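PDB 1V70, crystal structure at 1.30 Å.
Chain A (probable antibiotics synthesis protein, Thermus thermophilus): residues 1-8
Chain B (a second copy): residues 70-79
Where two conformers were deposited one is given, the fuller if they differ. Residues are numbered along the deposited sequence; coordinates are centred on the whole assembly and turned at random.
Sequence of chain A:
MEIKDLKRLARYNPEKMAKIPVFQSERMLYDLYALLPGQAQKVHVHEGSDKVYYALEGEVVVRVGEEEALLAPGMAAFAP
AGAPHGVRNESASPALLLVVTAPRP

Chain A 1-8: MEIKDLKR
Chain B, residues 70-79: LLAPGMAAFA

The N-terminal strand of chain A, through A:Asp5, pairs antiparallel with strand 75-79 of chain B. The axes approach to 4.7 Å, at 167° between N-to-C directions.

A:Met1 (chi1 p, chi2 t, chi3 p) lays its SD 3.9 Å from B:Ala77 CB, an apolar contact. A:Glu2 (phi/psi -85/130, chi1 m) lies across from B:Phe78 (chi1 t). B:Phe78 N donates to A:Glu2 O at 3.0 Å. A water bridges the same two residues: it accepts from A:Glu2 N at 2.8 Å and donates to B:Phe78 O at 2.7 Å.

A:Ile3 (-146/137) faces B:Ala77 as a non-hydrogen-bonded pair, CA to CA 4.3 Å. Its side chain, t at chi1 and chi2, shares a sheet face with B:Met75 (-100/146; chi m, t, p). A:Ile3 CD1 makes apolar contacts with B:Met75 CE at 3.7 Å and B:Leu71 CD1 at 3.9 Å.

A:Lys4 (-140/150) and B:Ala76 (-130/146) form a hydrogen-bonded pair, CA to CA 5.5 Å. A:Lys4 N donates to B:Ala76 O at 3.0 Å, and B:Ala76 N to A:Lys4 O at 2.9 Å. The lysine side chain (m, m, t, t) leads away at its end.

A:Asp5 (-99/104, chi1 t) pairs with B:Met75 without hydrogen bonds, CA to CA 4.3 Å. A:Asp5 OD1 caps the helix beginning at A:Leu6, accepting from A:Lys7 N at 3.0 Å.

A:Leu6 (-57/-29, chi1 m, chi2 p) donates from N to B:Gly74 O at 2.9 Å. A:Leu6 CD1 packs 3.6 Å from B:Ala76 CB.

A:Lys7 (-62/-35; chi m, t, m, m) curls back. Its ammonium is held by a carboxylate and a carbonyl: A:Lys7 NZ forms a salt bridge to A:Asp5 OD1 at 2.8 Å and donates to B:Pro73 O at 2.9 Å. B:Pro73 and B:Gly74 are the middle of a type II turn, B:Ala72 to B:Met75. B:Gly74 sits at 97/-8, where a CB would jam against the preceding carbonyl and clash with A:Lys7 NZ. A:Arg8 does not touch the chain B stretch; A:Arg8 N donates to A:Asp5 O at 2.9 Å.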

# COMPACT_ATOMS: atom_id res chain seq x y z
N MET A 1 1.22 2.64 -18.71
CA MET A 1 0.78 2.52 -17.29
C MET A 1 1.44 3.60 -16.45
O MET A 1 2.52 4.10 -16.78
CB MET A 1 1.16 1.15 -16.72
CG MET A 1 2.62 1.07 -16.26
SD MET A 1 3.13 -0.52 -15.56
CE MET A 1 3.45 -1.43 -17.07
N GLU A 2 0.79 3.96 -15.35
CA GLU A 2 1.36 4.92 -14.43
C GLU A 2 2.26 4.14 -13.51
O GLU A 2 1.89 3.11 -12.98
CB GLU A 2 0.23 5.61 -13.64
CG GLU A 2 -0.62 6.56 -14.49
CD GLU A 2 -1.69 7.24 -13.65
OE1 GLU A 2 -1.37 7.80 -12.61
OE2 GLU A 2 -2.84 7.26 -14.08
N ILE A 3 3.49 4.62 -13.37
CA ILE A 3 4.47 3.95 -12.53
C ILE A 3 5.34 5.01 -11.88
O ILE A 3 5.74 5.99 -12.53
CB ILE A 3 5.31 2.95 -13.36
CG1 ILE A 3 6.30 2.20 -12.47
CG2 ILE A 3 6.00 3.68 -14.50
CD1 ILE A 3 6.90 0.98 -13.13
N LYS A 4 5.62 4.85 -10.60
CA LYS A 4 6.41 5.83 -9.86
C LYS A 4 7.39 5.18 -8.90
O LYS A 4 7.14 4.09 -8.38
CB LYS A 4 5.48 6.73 -9.04
CG LYS A 4 4.51 7.59 -9.85
CD LYS A 4 5.23 8.75 -10.52
CE LYS A 4 4.26 9.61 -11.31
NZ LYS A 4 4.95 10.80 -11.89
N ASP A 5 8.50 5.86 -8.66
CA ASP A 5 9.49 5.40 -7.70
C ASP A 5 9.14 6.24 -6.47
O ASP A 5 9.44 7.43 -6.42
CB ASP A 5 10.91 5.73 -8.17
CG ASP A 5 11.97 5.24 -7.19
OD1 ASP A 5 11.62 4.98 -6.02
OD2 ASP A 5 13.15 5.12 -7.59
N LEU A 6 8.49 5.62 -5.49
CA LEU A 6 8.08 6.34 -4.29
C LEU A 6 9.24 7.00 -3.55
O LEU A 6 9.05 8.02 -2.89
CB LEU A 6 7.31 5.41 -3.34
CG LEU A 6 5.84 5.15 -3.69
CD1 LEU A 6 5.70 4.65 -5.11
CD2 LEU A 6 5.26 4.15 -2.70
N LYS A 7 10.42 6.42 -3.68
CA LYS A 7 11.61 6.96 -3.03
C LYS A 7 11.90 8.35 -3.57
O LYS A 7 12.36 9.24 -2.85
CB LYS A 7 12.82 6.05 -3.28
CG LYS A 7 12.62 4.62 -2.80
CD LYS A 7 13.89 3.78 -2.98
CE LYS A 7 14.27 3.63 -4.45
NZ LYS A 7 13.26 2.87 -5.22
N ARG A 8 11.63 8.55 -4.86
CA ARG A 8 11.87 9.84 -5.51
C ARG A 8 10.83 10.88 -5.12
O ARG A 8 11.15 12.06 -4.99
CB ARG A 8 11.87 9.65 -7.02
CG ARG A 8 12.14 10.97 -7.77
CD ARG A 8 11.47 10.98 -9.16
NE ARG A 8 11.11 12.36 -9.51
CZ ARG A 8 9.94 12.61 -10.15
NH1 ARG A 8 9.09 11.63 -10.46
NH2 ARG A 8 9.64 13.87 -10.46
N LEU B 70 9.75 -3.04 -15.15
CA LEU B 70 10.51 -3.77 -14.15
C LEU B 70 10.28 -3.02 -12.85
O LEU B 70 10.72 -1.88 -12.69
CB LEU B 70 12.00 -3.78 -14.50
CG LEU B 70 12.39 -4.56 -15.76
CD1 LEU B 70 13.90 -4.55 -15.91
CD2 LEU B 70 11.89 -6.00 -15.65
N LEU B 71 9.55 -3.66 -11.94
CA LEU B 71 9.22 -3.06 -10.66
C LEU B 71 10.23 -3.50 -9.61
O LEU B 71 10.24 -4.67 -9.20
CB LEU B 71 7.81 -3.48 -10.26
CG LEU B 71 7.03 -2.62 -9.27
CD1 LEU B 71 6.66 -1.29 -9.93
CD2 LEU B 71 5.78 -3.36 -8.84
N ALA B 72 11.09 -2.58 -9.19
CA ALA B 72 12.11 -2.83 -8.18
C ALA B 72 11.62 -2.26 -6.85
O ALA B 72 10.68 -1.47 -6.82
CB ALA B 72 13.43 -2.17 -8.58
N PRO B 73 12.25 -2.65 -5.73
CA PRO B 73 11.82 -2.15 -4.41
C PRO B 73 11.62 -0.64 -4.35
O PRO B 73 12.50 0.13 -4.74
CB PRO B 73 12.93 -2.64 -3.48
CG PRO B 73 13.35 -3.92 -4.13
CD PRO B 73 13.42 -3.54 -5.59
N GLY B 74 10.46 -0.23 -3.85
CA GLY B 74 10.15 1.18 -3.73
C GLY B 74 9.32 1.73 -4.88
O GLY B 74 8.86 2.87 -4.83
N MET B 75 9.14 0.91 -5.92
CA MET B 75 8.36 1.32 -7.09
C MET B 75 6.94 0.77 -7.05
O MET B 75 6.71 -0.34 -6.55
CB MET B 75 9.05 0.85 -8.37
CG MET B 75 10.38 1.52 -8.65
SD MET B 75 11.25 0.82 -10.07
CE MET B 75 10.17 1.31 -11.42
N ALA B 76 6.00 1.54 -7.57
CA ALA B 76 4.60 1.15 -7.63
C ALA B 76 4.05 1.35 -9.03
O ALA B 76 4.44 2.28 -9.74
CB ALA B 76 3.78 1.97 -6.63
N ALA B 77 3.14 0.47 -9.43
CA ALA B 77 2.50 0.53 -10.74
C ALA B 77 0.99 0.43 -10.56
O ALA B 77 0.50 -0.38 -9.77
CB ALA B 77 3.00 -0.60 -11.62
N PHE B 78 0.26 1.25 -11.32
CA PHE B 78 -1.19 1.32 -11.26
C PHE B 78 -1.86 0.59 -12.43
O PHE B 78 -1.53 0.83 -13.59
CB PHE B 78 -1.62 2.79 -11.27
CG PHE B 78 -3.09 3.02 -11.07
CD1 PHE B 78 -3.64 2.97 -9.80
CD2 PHE B 78 -3.92 3.29 -12.15
CE1 PHE B 78 -5.01 3.19 -9.60
CE2 PHE B 78 -5.28 3.51 -11.97
CZ PHE B 78 -5.83 3.46 -10.69
N ALA B 79 -2.81 -0.29 -12.12
CA ALA B 79 -3.55 -1.03 -13.14
C ALA B 79 -5.01 -0.63 -13.01
O ALA B 79 -5.73 -1.12 -12.14
CB ALA B 79 -3.39 -2.53 -12.93
O HOH W 1 -1.83 3.04 -15.18